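Local coordinates for protein transcription initiation factor IIB (Methanocaldococcus jannaschii, PDB 5O9J) that contains a mini-intein of the HINT fold that probably excises itself from its precursor and joins the flanking segments by protein splicing, at residues I12-G17 with G51-A56; E26-I31 with S69-H74; E78-V83 with I151-P156; G117-L122 with F143-I148; K124-I129 with A174-F179. All coordinates share one frame; numbering follows the deposited sequence.

Interaction 1: residues I12-G17 with G51-A56; sequences IIKENG and GIEVIA
K14, traced outward from its backbone, illustrates how opposite charges that stop short of a salt bridge can be linked by water on the surface of a sheet. Its CB lies 4.0 Å from E53 CB, the two residues forming an antiparallel hydrogen-bonded pair. The first torsion is displaced from a staggered position (chi1 -95°), after which the chain runs out extended, alongside the glutamate and pointing the same way. K14 CD passes 3.8 Å from E53 OE1. K14 NZ stops 4.4 Å from E53 OE1, and a water closes the gap: it accepts from K14 NZ at 2.9 Å and donates to E53 OE1 at 2.7 Å. The strands beneath are the two inner ones of a four-stranded antiparallel sheet in the Hint fold, and F65 of the neighbouring strand 63-67 touches both K14 and E53. Backbone bonds fix the register. K14 N reaches E53 O at 2.8 Å, approaching from above the carbonyl plane, whereas E53 N meets K14 O at 2.8 Å in the plane of the K14 carbonyl. I13, E15, I52 and V54 project from the other face, where L27 of helix 24-33 packs on I13 and I52, and E15 turns its carboxylate to K30. Beyond the last bridge, G51 O is gripped twice, by N16 N at 2.7 Å and by a second water that also accepts from G17 N.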
# COMPACT_ATOMS: atom_id res chain seq x y z
N ILE A 12 6.38 7.75 4.97
CA ILE A 12 7.48 8.66 5.22
C ILE A 12 7.39 9.73 4.16
O ILE A 12 7.45 9.43 2.97
CB ILE A 12 8.85 7.91 5.17
CG1 ILE A 12 8.93 6.87 6.29
CG2 ILE A 12 10.00 8.89 5.29
CD1 ILE A 12 9.94 5.74 6.04
N ILE A 13 7.23 10.98 4.57
CA ILE A 13 6.99 12.04 3.60
C ILE A 13 7.89 13.24 3.74
O ILE A 13 8.55 13.44 4.76
CB ILE A 13 5.53 12.56 3.67
CG1 ILE A 13 5.26 13.18 5.05
CG2 ILE A 13 4.55 11.45 3.38
CD1 ILE A 13 3.88 13.85 5.15
N LYS A 14 7.92 14.04 2.67
CA LYS A 14 8.38 15.42 2.72
C LYS A 14 7.19 16.34 2.47
O LYS A 14 6.56 16.25 1.41
CB LYS A 14 9.46 15.69 1.68
CG LYS A 14 10.88 15.56 2.17
CD LYS A 14 11.79 16.30 1.21
CE LYS A 14 13.22 15.85 1.33
NZ LYS A 14 14.08 16.60 0.38
N GLU A 15 6.88 17.21 3.43
CA GLU A 15 5.77 18.16 3.26
C GLU A 15 6.32 19.59 3.21
O GLU A 15 7.07 20.00 4.10
CB GLU A 15 4.75 18.02 4.38
CG GLU A 15 3.48 18.86 4.19
CD GLU A 15 2.43 18.61 5.26
OE1 GLU A 15 2.78 18.04 6.32
OE2 GLU A 15 1.25 18.98 5.05
N ASN A 16 5.94 20.32 2.16
CA ASN A 16 6.44 21.68 1.90
C ASN A 16 7.94 21.81 2.11
O ASN A 16 8.43 22.88 2.50
CB ASN A 16 5.72 22.69 2.79
CG ASN A 16 4.27 22.86 2.41
OD1 ASN A 16 3.90 22.63 1.26
ND2 ASN A 16 3.44 23.24 3.37
N GLY A 17 8.67 20.73 1.87
CA GLY A 17 10.11 20.73 2.02
C GLY A 17 10.68 20.08 3.26
O GLY A 17 11.90 20.08 3.45
N GLY A 51 3.86 20.18 -3.09
CA GLY A 51 4.92 20.17 -2.11
C GLY A 51 4.94 18.95 -1.22
O GLY A 51 5.47 18.99 -0.11
N ILE A 52 4.35 17.86 -1.70
CA ILE A 52 4.39 16.61 -0.95
C ILE A 52 5.12 15.52 -1.71
O ILE A 52 4.89 15.30 -2.90
CB ILE A 52 2.98 16.14 -0.59
CG1 ILE A 52 2.39 17.09 0.46
CG2 ILE A 52 3.02 14.71 -0.07
CD1 ILE A 52 1.26 16.53 1.23
N GLU A 53 6.02 14.85 -1.00
CA GLU A 53 6.80 13.77 -1.57
C GLU A 53 6.73 12.54 -0.67
O GLU A 53 6.69 12.67 0.55
CB GLU A 53 8.26 14.20 -1.78
CG GLU A 53 8.41 15.51 -2.53
CD GLU A 53 9.84 15.77 -2.99
OE1 GLU A 53 10.79 15.31 -2.31
OE2 GLU A 53 10.02 16.43 -4.04
N VAL A 54 6.72 11.36 -1.27
CA VAL A 54 6.71 10.12 -0.50
C VAL A 54 7.87 9.23 -0.94
O VAL A 54 8.40 9.37 -2.05
CB VAL A 54 5.37 9.38 -0.67
CG1 VAL A 54 5.24 8.79 -2.08
CG2 VAL A 54 5.17 8.32 0.40
N ILE A 55 8.29 8.31 -0.06
CA ILE A 55 9.32 7.35 -0.43
C ILE A 55 8.75 6.36 -1.42
O ILE A 55 7.73 5.74 -1.16
CB ILE A 55 9.88 6.58 0.79
CG1 ILE A 55 10.63 7.53 1.72
CG2 ILE A 55 10.82 5.46 0.32
CD1 ILE A 55 11.79 8.27 1.04
N ALA A 56 9.41 6.23 -2.56
CA ALA A 56 8.96 5.31 -3.57
C ALA A 56 10.16 4.75 -4.30
O ALA A 56 11.26 5.29 -4.22
CB ALA A 56 8.02 5.99 -4.54
O HOH W 1 13.53 15.40 -2.18
O HOH W 2 8.03 18.67 -0.23

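Interaction 2: residues E26-I31 with S69-H74; sequences ELIDKI and SEVSRH. With GOL (glycerol), chain G.
A glycerol molecule, probably carried over from the crystallisation liquor, sits beside the salt bridge that ties helix 24-33 to a strand lying almost crosswise beneath it. The helix belongs to the intein's Hint fold, and the strand, 70-75, is the middle one of a five-stranded antiparallel sheet; their short segments make an angle of 102° with axes 8.4 Å apart. V71 is the apolar pivot. I28 slides past it in the opposite direction, CG1 resting 3.8 Å from V71 CB, while the same isoleucine's CG2 lies 3.9 Å from S72 O. I31, one helical turn on, crosses V71 obliquely and sets its CG2 3.7 Å from V71 CG2, the valine branch held in the crowded position between backbone N and carbonyl carbon. I31 also packs on I52, linking the helix to a second sheet. At the polar end R73 stretches out from a crowded first torsion (chi1 68°), and its NE is held by E45. R73 NH1 donates to D29 OD1 at 2.7 Å, although that oxygen is modelled too close to the glycerol for its place to be certain. The carboxylate meets the guanidinium at its edge, their planes turned 68° apart.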
# COMPACT_ATOMS: atom_id res chain seq x y z
N GLU A 26 -4.43 10.21 7.87
CA GLU A 26 -4.36 11.49 8.56
C GLU A 26 -3.88 12.61 7.63
O GLU A 26 -4.50 13.67 7.55
CB GLU A 26 -3.44 11.38 9.77
CG GLU A 26 -3.39 12.60 10.67
CD GLU A 26 -2.89 12.26 12.07
OE1 GLU A 26 -2.68 13.19 12.88
OE2 GLU A 26 -2.72 11.05 12.35
N LEU A 27 -2.78 12.36 6.93
CA LEU A 27 -2.27 13.29 5.93
C LEU A 27 -3.32 13.64 4.87
O LEU A 27 -3.57 14.81 4.58
CB LEU A 27 -1.05 12.72 5.23
CG LEU A 27 -0.53 13.51 4.04
CD1 LEU A 27 0.16 14.80 4.48
CD2 LEU A 27 0.39 12.66 3.19
N ILE A 28 -3.91 12.61 4.28
CA ILE A 28 -4.81 12.79 3.14
C ILE A 28 -6.11 13.48 3.56
O ILE A 28 -6.65 14.31 2.81
CB ILE A 28 -5.10 11.43 2.46
CG1 ILE A 28 -3.86 10.97 1.69
CG2 ILE A 28 -6.30 11.53 1.53
CD1 ILE A 28 -4.01 9.63 1.00
N ASP A 29 -6.61 13.15 4.74
CA ASP A 29 -7.77 13.85 5.28
C ASP A 29 -7.47 15.34 5.42
O ASP A 29 -8.28 16.17 5.03
CB ASP A 29 -8.18 13.28 6.64
CG ASP A 29 -9.05 12.05 6.50
OD1 ASP A 29 -9.52 11.75 5.38
OD2 ASP A 29 -9.27 11.36 7.52
N LYS A 30 -6.30 15.67 5.96
CA LYS A 30 -5.92 17.06 6.19
C LYS A 30 -5.78 17.82 4.87
O LYS A 30 -6.21 18.97 4.76
CB LYS A 30 -4.61 17.14 6.98
CG LYS A 30 -3.99 18.52 7.03
CD LYS A 30 -2.47 18.45 7.00
CE LYS A 30 -1.86 19.84 7.13
NZ LYS A 30 -0.54 19.91 6.45
N ILE A 31 -5.19 17.17 3.87
CA ILE A 31 -5.05 17.72 2.53
C ILE A 31 -6.39 18.03 1.86
O ILE A 31 -6.59 19.11 1.28
CB ILE A 31 -4.28 16.76 1.63
CG1 ILE A 31 -2.81 16.67 2.04
CG2 ILE A 31 -4.36 17.17 0.18
CD1 ILE A 31 -2.05 15.71 1.16
N SER A 69 1.29 13.73 -6.90
CA SER A 69 0.56 14.69 -7.72
C SER A 69 -0.83 14.96 -7.15
O SER A 69 -1.29 16.10 -7.14
CB SER A 69 0.45 14.20 -9.16
OG SER A 69 -0.14 12.91 -9.18
N GLU A 70 -1.49 13.91 -6.69
CA GLU A 70 -2.81 14.03 -6.10
C GLU A 70 -3.03 12.95 -5.04
O GLU A 70 -2.32 11.95 -4.99
CB GLU A 70 -3.90 13.95 -7.18
CG GLU A 70 -3.88 12.65 -7.98
CD GLU A 70 -4.94 12.58 -9.07
OE1 GLU A 70 -5.28 13.62 -9.68
OE2 GLU A 70 -5.43 11.45 -9.33
N VAL A 71 -4.01 13.18 -4.17
CA VAL A 71 -4.39 12.18 -3.18
C VAL A 71 -5.88 11.93 -3.30
O VAL A 71 -6.61 12.76 -3.84
CB VAL A 71 -4.05 12.60 -1.74
CG1 VAL A 71 -2.56 12.91 -1.59
CG2 VAL A 71 -4.89 13.81 -1.33
N SER A 72 -6.33 10.80 -2.78
CA SER A 72 -7.75 10.51 -2.85
C SER A 72 -8.15 9.53 -1.76
O SER A 72 -7.29 8.91 -1.12
CB SER A 72 -8.12 9.95 -4.24
OG SER A 72 -7.69 8.62 -4.41
N ARG A 73 -9.45 9.43 -1.53
CA ARG A 73 -10.02 8.51 -0.57
C ARG A 73 -11.38 8.07 -1.09
O ARG A 73 -11.99 8.77 -1.91
CB ARG A 73 -10.16 9.16 0.81
CG ARG A 73 -11.23 10.28 0.85
CD ARG A 73 -11.30 11.01 2.19
NE ARG A 73 -12.20 12.16 2.11
CZ ARG A 73 -12.37 13.06 3.08
NH1 ARG A 73 -11.69 12.95 4.22
NH2 ARG A 73 -13.21 14.07 2.92
N HIS A 74 -11.85 6.91 -0.63
CA HIS A 74 -13.21 6.46 -0.90
C HIS A 74 -13.68 5.58 0.24
O HIS A 74 -12.85 4.98 0.94
CB HIS A 74 -13.31 5.73 -2.25
CG HIS A 74 -12.40 4.54 -2.38
ND1 HIS A 74 -12.80 3.26 -2.05
CD2 HIS A 74 -11.13 4.44 -2.82
CE1 HIS A 74 -11.81 2.43 -2.27
NE2 HIS A 74 -10.77 3.10 -2.74
C1 GOL G . -12.18 9.86 5.89
O1 GOL G . -10.87 10.04 5.41
C2 GOL G . -12.22 10.05 7.40
O2 GOL G . -12.53 11.40 7.68
C3 GOL G . -13.32 9.16 7.98
O3 GOL G . -13.77 9.71 9.20

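Interaction 3: residues E78-V83 with I151-P156; sequences EMFEIV and INKVEP
M79 and P156 form the apolar centre: the thioether bends at chi3 (-33°) and brings M79 CE to 3.7 Å from P156 CA, while M79 CG lies 4.1 Å from P156 CG. On the other face of the strand pair, F80 receives I151 CG2 against its ring edge, 4.0 Å from F80 CD2. K153 runs alongside the same phenylalanine, its CE 3.5 Å from F80 CE2, so that the aliphatic chain is packed before the charge is met. K153 NZ then forms a salt bridge with E78 OE1 at 3.6 Å; the second carboxylate oxygen of E78 goes to R94. Farther along, N152 ND2 donates to E81 OE1 at 3.1 Å, nearly straight (167°) and almost along the C-O axis, with a further bond to E150. Paired backbone bonds make M79-V154 and E81-N152 hydrogen-bonded pairs, with F80-K153 between them and I82-I151 beyond as the non-hydrogen-bonded ones. This alternation is the regular antiparallel ladder, here joining strand 79-84 to the long strand 143-154 inside a four-stranded sheet of the Hint fold.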
# COMPACT_ATOMS: atom_id res chain seq x y z
N GLU A 78 -15.20 -3.36 3.94
CA GLU A 78 -14.39 -4.41 4.54
C GLU A 78 -12.95 -4.38 4.06
O GLU A 78 -12.65 -3.93 2.96
CB GLU A 78 -14.99 -5.78 4.24
CG GLU A 78 -15.02 -6.09 2.75
CD GLU A 78 -15.00 -7.59 2.47
OE1 GLU A 78 -15.22 -8.38 3.41
OE2 GLU A 78 -14.74 -7.96 1.30
N MET A 79 -12.05 -4.87 4.91
CA MET A 79 -10.69 -5.13 4.48
C MET A 79 -10.24 -6.45 5.04
O MET A 79 -10.71 -6.88 6.10
CB MET A 79 -9.75 -4.02 4.91
CG MET A 79 -9.95 -2.72 4.16
SD MET A 79 -8.72 -1.54 4.71
CE MET A 79 -8.58 -2.06 6.42
N PHE A 80 -9.33 -7.10 4.33
CA PHE A 80 -8.78 -8.37 4.77
C PHE A 80 -7.55 -8.13 5.60
O PHE A 80 -6.67 -7.36 5.21
CB PHE A 80 -8.45 -9.27 3.59
CG PHE A 80 -9.65 -9.74 2.82
CD1 PHE A 80 -10.34 -8.88 1.99
CD2 PHE A 80 -10.07 -11.06 2.92
CE1 PHE A 80 -11.45 -9.32 1.28
CE2 PHE A 80 -11.17 -11.51 2.21
CZ PHE A 80 -11.86 -10.63 1.39
N GLU A 81 -7.48 -8.76 6.76
CA GLU A 81 -6.24 -8.79 7.52
C GLU A 81 -5.56 -10.13 7.33
O GLU A 81 -6.09 -11.16 7.74
CB GLU A 81 -6.49 -8.51 9.00
CG GLU A 81 -5.23 -8.46 9.83
CD GLU A 81 -5.53 -8.41 11.31
OE1 GLU A 81 -6.15 -9.37 11.81
OE2 GLU A 81 -5.16 -7.42 11.97
N ILE A 82 -4.41 -10.13 6.67
CA ILE A 82 -3.61 -11.34 6.50
C ILE A 82 -2.59 -11.44 7.62
O ILE A 82 -1.82 -10.51 7.83
CB ILE A 82 -2.86 -11.36 5.16
CG1 ILE A 82 -3.82 -11.15 3.99
CG2 ILE A 82 -2.11 -12.68 4.99
CD1 ILE A 82 -3.10 -11.00 2.66
N VAL A 83 -2.58 -12.56 8.33
CA VAL A 83 -1.61 -12.75 9.40
C VAL A 83 -0.74 -13.96 9.09
O VAL A 83 -1.26 -15.05 8.85
CB VAL A 83 -2.29 -12.93 10.77
CG1 VAL A 83 -1.25 -12.93 11.87
CG2 VAL A 83 -3.30 -11.82 10.99
N ILE A 151 -6.81 -15.31 8.28
CA ILE A 151 -7.38 -14.35 7.34
C ILE A 151 -8.67 -13.80 7.95
O ILE A 151 -9.69 -14.49 7.98
CB ILE A 151 -7.70 -14.97 5.97
CG1 ILE A 151 -6.45 -15.55 5.31
CG2 ILE A 151 -8.30 -13.92 5.06
CD1 ILE A 151 -6.72 -16.22 3.97
N ASN A 152 -8.61 -12.58 8.44
CA ASN A 152 -9.76 -11.99 9.12
C ASN A 152 -10.38 -10.91 8.28
O ASN A 152 -9.68 -10.20 7.56
CB ASN A 152 -9.34 -11.43 10.48
CG ASN A 152 -8.68 -12.47 11.35
OD1 ASN A 152 -9.13 -13.60 11.42
ND2 ASN A 152 -7.60 -12.08 12.02
N LYS A 153 -11.70 -10.77 8.34
CA LYS A 153 -12.33 -9.61 7.74
C LYS A 153 -12.56 -8.58 8.82
O LYS A 153 -13.15 -8.88 9.86
CB LYS A 153 -13.62 -10.00 7.02
CG LYS A 153 -13.37 -10.87 5.80
CD LYS A 153 -14.64 -11.07 4.98
CE LYS A 153 -14.36 -11.88 3.72
NZ LYS A 153 -15.52 -11.89 2.79
N VAL A 154 -12.06 -7.37 8.59
CA VAL A 154 -12.12 -6.32 9.58
C VAL A 154 -12.68 -5.03 8.98
O VAL A 154 -12.87 -4.92 7.76
CB VAL A 154 -10.74 -6.01 10.20
CG1 VAL A 154 -10.19 -7.22 10.93
CG2 VAL A 154 -9.78 -5.55 9.11
N GLU A 155 -12.95 -4.07 9.85
CA GLU A 155 -13.41 -2.76 9.42
C GLU A 155 -12.23 -1.84 9.23
O GLU A 155 -11.27 -1.90 10.01
CB GLU A 155 -14.38 -2.14 10.43
CG GLU A 155 -14.06 -2.45 11.92
CD GLU A 155 -14.40 -3.87 12.37
OE1 GLU A 155 -15.52 -4.33 12.07
OE2 GLU A 155 -13.53 -4.46 13.04
N PRO A 156 -12.28 -1.00 8.19
CA PRO A 156 -11.25 0.02 7.99
C PRO A 156 -11.22 0.95 9.19
O PRO A 156 -12.28 1.23 9.75
CB PRO A 156 -11.70 0.75 6.73
CG PRO A 156 -12.61 -0.20 6.03
CD PRO A 156 -13.29 -0.97 7.12

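Interaction 4: residues G117-L122 with F143-I148; sequences GDILVL and FIFLKI
V121 and F145 lie side by side and point the same way, forming a non-hydrogen-bonded antiparallel pair. Strand 119-123 pairs here with the long strand 143-154 in the Hint fold, and its other edge is bonded to strand 96-102. One valine methyl, V121 CG1, lies over one face of the F145 ring, and V121 CG2 comes within 3.6 Å of F145 CE2. At the ring edge, near its plane, sits I119 CG2, 3.9 Å from F145 CB. L120, L122, I144 and L146 project from the opposite face. L120 crosses I148 obliquely, its CG 3.9 Å from I148 CG1, and also packs on I82 of strand 79-84, on the far side of strand 143-154. L122 and L146 cross at about a right angle, tip to tip, with L122 CD2 4.1 Å from L146 CD1. I148 CD1 also rests on D118 CB. Six backbone bonds hold the ladder, which closes at G117, whose N meets a lone pair of I148 O at 3.1 Å, nearly straight (168°).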
# COMPACT_ATOMS: atom_id res chain seq x y z
N GLY A 117 -2.62 -21.47 5.50
CA GLY A 117 -1.67 -22.45 5.04
C GLY A 117 -0.96 -22.07 3.75
O GLY A 117 0.09 -22.65 3.42
N ASP A 118 -1.52 -21.12 3.01
CA ASP A 118 -0.86 -20.61 1.80
C ASP A 118 0.51 -20.06 2.15
O ASP A 118 0.71 -19.52 3.24
CB ASP A 118 -1.69 -19.52 1.13
CG ASP A 118 -2.42 -20.02 -0.10
OD1 ASP A 118 -1.95 -20.99 -0.72
OD2 ASP A 118 -3.47 -19.43 -0.45
N ILE A 119 1.46 -20.21 1.23
CA ILE A 119 2.80 -19.69 1.43
C ILE A 119 2.98 -18.38 0.67
O ILE A 119 2.94 -18.36 -0.56
CB ILE A 119 3.88 -20.68 0.97
CG1 ILE A 119 3.78 -21.98 1.78
CG2 ILE A 119 5.28 -20.06 1.11
CD1 ILE A 119 4.88 -22.98 1.46
N LEU A 120 3.16 -17.29 1.41
CA LEU A 120 3.40 -15.99 0.81
C LEU A 120 4.89 -15.73 0.67
O LEU A 120 5.70 -16.21 1.47
CB LEU A 120 2.76 -14.88 1.64
CG LEU A 120 1.24 -14.90 1.70
CD1 LEU A 120 0.71 -13.61 2.35
CD2 LEU A 120 0.66 -15.09 0.32
N VAL A 121 5.25 -14.99 -0.36
CA VAL A 121 6.63 -14.57 -0.53
C VAL A 121 6.73 -13.10 -0.14
O VAL A 121 6.19 -12.23 -0.80
CB VAL A 121 7.11 -14.76 -1.98
CG1 VAL A 121 8.61 -14.46 -2.08
CG2 VAL A 121 6.82 -16.18 -2.44
N LEU A 122 7.43 -12.83 0.96
CA LEU A 122 7.59 -11.46 1.41
C LEU A 122 8.99 -10.99 1.11
O LEU A 122 9.93 -11.78 1.12
CB LEU A 122 7.30 -11.34 2.91
CG LEU A 122 5.82 -11.27 3.31
CD1 LEU A 122 5.15 -12.62 3.20
CD2 LEU A 122 5.68 -10.71 4.72
N PHE A 143 14.20 -12.56 -0.22
CA PHE A 143 12.79 -12.90 -0.04
C PHE A 143 12.64 -13.99 1.00
O PHE A 143 13.50 -14.84 1.16
CB PHE A 143 12.17 -13.33 -1.37
CG PHE A 143 12.17 -12.26 -2.42
CD1 PHE A 143 11.12 -11.36 -2.51
CD2 PHE A 143 13.25 -12.12 -3.29
CE1 PHE A 143 11.13 -10.36 -3.47
CE2 PHE A 143 13.26 -11.12 -4.25
CZ PHE A 143 12.19 -10.24 -4.34
N ILE A 144 11.53 -13.96 1.73
CA ILE A 144 11.29 -14.96 2.75
C ILE A 144 9.92 -15.57 2.53
O ILE A 144 9.04 -14.94 1.95
CB ILE A 144 11.41 -14.37 4.16
CG1 ILE A 144 10.40 -13.24 4.35
CG2 ILE A 144 12.82 -13.82 4.39
CD1 ILE A 144 10.54 -12.52 5.67
N PHE A 145 9.74 -16.81 2.99
CA PHE A 145 8.52 -17.57 2.72
C PHE A 145 7.77 -17.87 4.01
O PHE A 145 8.27 -18.58 4.88
CB PHE A 145 8.87 -18.87 1.98
CG PHE A 145 9.55 -18.64 0.67
CD1 PHE A 145 10.90 -18.33 0.61
CD2 PHE A 145 8.83 -18.69 -0.52
CE1 PHE A 145 11.52 -18.10 -0.60
CE2 PHE A 145 9.46 -18.46 -1.74
CZ PHE A 145 10.81 -18.16 -1.78
N LEU A 146 6.56 -17.33 4.12
CA LEU A 146 5.83 -17.40 5.37
C LEU A 146 4.40 -17.87 5.16
O LEU A 146 3.68 -17.35 4.29
CB LEU A 146 5.84 -16.04 6.06
CG LEU A 146 7.21 -15.40 6.35
CD1 LEU A 146 7.05 -13.96 6.79
CD2 LEU A 146 8.00 -16.20 7.40
N LYS A 147 3.99 -18.86 5.96
CA LYS A 147 2.63 -19.38 5.90
C LYS A 147 1.61 -18.40 6.47
O LYS A 147 1.87 -17.73 7.47
CB LYS A 147 2.51 -20.72 6.65
CG LYS A 147 3.05 -21.94 5.91
CD LYS A 147 2.73 -23.24 6.67
CE LYS A 147 3.30 -24.47 5.97
NZ LYS A 147 4.42 -25.13 6.73
N ILE A 148 0.46 -18.31 5.82
CA ILE A 148 -0.66 -17.56 6.38
C ILE A 148 -1.22 -18.29 7.60
O ILE A 148 -1.48 -19.49 7.55
CB ILE A 148 -1.77 -17.36 5.32
CG1 ILE A 148 -1.26 -16.48 4.17
CG2 ILE A 148 -3.02 -16.77 5.96
CD1 ILE A 148 -2.25 -16.30 3.04

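Interaction 5: residues K124-I129 with A174-F179; sequences KRITNI and AGFGGF. Unlike the reference sequence in segment 124-129: R125 (reference Glu), I126 (reference Leu), T127 (reference Pro).
The glycine-rich loop leading into strand 180-183, near the C-terminal end where inteins carry a splice junction, is gathered round a single asparagine. N128 is buried, and its amide serves both sides of the loop. N128 OD1 takes two backbone donors: G178 N at 2.7 Å, nearly along the C=O axis, and F179 N at 3.0 Å, some 50° above the carbonyl plane. The F179 ring turns its edge to the same oxygen, CD1 lying 3.5 Å from N128 OD1. The other amide end is hydrated: N128 ND2 gives 2.7 Å bonds to two waters, which donate onward to A174 O and F176 O respectively, and keeps a weak direct bond to F176 O. G175, G177 and G178 all adopt positive phi, which lets the chain curl so closely about the asparagine. Backbone bonds flank the site: G177 N to I126 O at 2.7 Å, N128 N to G175 O at 2.9 Å and, at the end of the loop, I129 N to F179 O at 2.9 Å. In the mixed sheet, strand 127-131 lies between 171-174, antiparallel to it, and 180-183, parallel to it, while V90 of strand 88-92 touches both N128 and F179.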
# COMPACT_ATOMS: atom_id res chain seq x y z
N LYS A 124 12.41 -9.24 2.18
CA LYS A 124 13.10 -9.15 3.45
C LYS A 124 13.38 -7.68 3.76
O LYS A 124 14.49 -7.19 3.58
CB LYS A 124 14.38 -9.97 3.42
CG LYS A 124 14.73 -10.58 4.76
CD LYS A 124 15.99 -11.42 4.66
CE LYS A 124 16.59 -11.62 6.04
NZ LYS A 124 16.89 -10.30 6.68
N ARG A 125 12.35 -6.96 4.19
CA ARG A 125 12.52 -5.56 4.53
C ARG A 125 11.52 -5.16 5.59
O ARG A 125 10.60 -5.90 5.92
CB ARG A 125 12.38 -4.68 3.28
CG ARG A 125 10.94 -4.47 2.81
CD ARG A 125 10.89 -3.48 1.65
NE ARG A 125 11.30 -4.10 0.39
CZ ARG A 125 12.53 -4.02 -0.13
NH1 ARG A 125 13.48 -3.34 0.50
NH2 ARG A 125 12.80 -4.61 -1.28
N ILE A 126 11.72 -3.97 6.15
CA ILE A 126 10.89 -3.52 7.24
C ILE A 126 9.56 -2.96 6.73
O ILE A 126 8.51 -3.18 7.34
CB ILE A 126 11.63 -2.48 8.08
CG1 ILE A 126 12.83 -3.14 8.75
CG2 ILE A 126 10.69 -1.84 9.11
CD1 ILE A 126 13.26 -2.49 10.02
N THR A 127 9.60 -2.28 5.60
CA THR A 127 8.41 -1.60 5.07
C THR A 127 7.65 -2.39 4.02
O THR A 127 8.23 -3.18 3.29
CB THR A 127 8.80 -0.25 4.45
OG1 THR A 127 9.83 -0.46 3.47
CG2 THR A 127 9.31 0.70 5.52
N ASN A 128 6.33 -2.18 3.94
CA ASN A 128 5.56 -2.74 2.84
C ASN A 128 5.70 -1.89 1.59
O ASN A 128 6.06 -0.71 1.65
CB ASN A 128 4.08 -2.87 3.23
CG ASN A 128 3.87 -3.78 4.42
OD1 ASN A 128 4.73 -4.60 4.75
ND2 ASN A 128 2.72 -3.63 5.08
N ILE A 129 5.40 -2.48 0.44
CA ILE A 129 5.32 -1.71 -0.80
C ILE A 129 3.96 -1.91 -1.45
O ILE A 129 3.47 -3.04 -1.59
CB ILE A 129 6.44 -2.10 -1.78
CG1 ILE A 129 7.80 -1.99 -1.10
CG2 ILE A 129 6.39 -1.24 -3.02
CD1 ILE A 129 8.95 -2.28 -2.02
N ALA A 174 4.72 2.17 2.39
CA ALA A 174 3.76 2.46 3.44
C ALA A 174 3.51 1.23 4.29
O ALA A 174 3.24 0.15 3.75
CB ALA A 174 2.45 2.95 2.85
N GLY A 175 3.59 1.38 5.60
CA GLY A 175 3.30 0.28 6.50
C GLY A 175 4.51 -0.60 6.71
O GLY A 175 5.55 -0.41 6.08
N PHE A 176 4.36 -1.58 7.60
CA PHE A 176 5.48 -2.43 8.00
C PHE A 176 5.20 -3.90 7.75
O PHE A 176 4.07 -4.35 7.90
CB PHE A 176 5.79 -2.22 9.48
CG PHE A 176 5.93 -0.79 9.88
CD1 PHE A 176 6.72 0.08 9.13
CD2 PHE A 176 5.28 -0.30 11.00
CE1 PHE A 176 6.85 1.40 9.49
CE2 PHE A 176 5.41 1.03 11.37
CZ PHE A 176 6.19 1.88 10.61
N GLY A 177 6.23 -4.64 7.38
CA GLY A 177 6.10 -6.09 7.29
C GLY A 177 6.95 -6.71 6.21
O GLY A 177 7.56 -7.75 6.42
N GLY A 178 6.99 -6.07 5.05
CA GLY A 178 7.74 -6.62 3.93
C GLY A 178 6.80 -7.18 2.89
O GLY A 178 7.23 -7.88 1.97
N PHE A 179 5.51 -6.89 3.03
CA PHE A 179 4.55 -7.30 2.01
C PHE A 179 4.73 -6.46 0.76
O PHE A 179 5.04 -5.28 0.84
CB PHE A 179 3.11 -7.16 2.51
CG PHE A 179 2.77 -8.04 3.67
CD1 PHE A 179 2.98 -7.60 4.97
CD2 PHE A 179 2.21 -9.29 3.47
CE1 PHE A 179 2.65 -8.41 6.05
CE2 PHE A 179 1.88 -10.09 4.54
CZ PHE A 179 2.10 -9.65 5.83
O HOH W 3 8.14 -4.76 0.85
O HOH W 4 0.79 -1.75 4.68
O HOH W 5 1.40 -4.47 7.33

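The five contacts spread over one intein splicing domain. Interactions 1 and 2 have centres 13 Å apart, touch through helix 24-33, which bridges two sheets, and cross each other along the chain. Interactions 3 and 4, centres 17 Å apart, share strand 143-154 and hence one sheet; in sequence, interaction 4 falls between the two segments of interaction 3. They lie across the chain's centre from interaction 1, at 28 and 31 Å between centres. Interaction 5, the most central, crosses 3 and 4 along the chain and meets 4 where L122 packs on F179 and the loop glycines. Parts distant in sequence thus interlock within a single splicing domain, tying the sheet of interactions 3 and 4 to the C-terminal region.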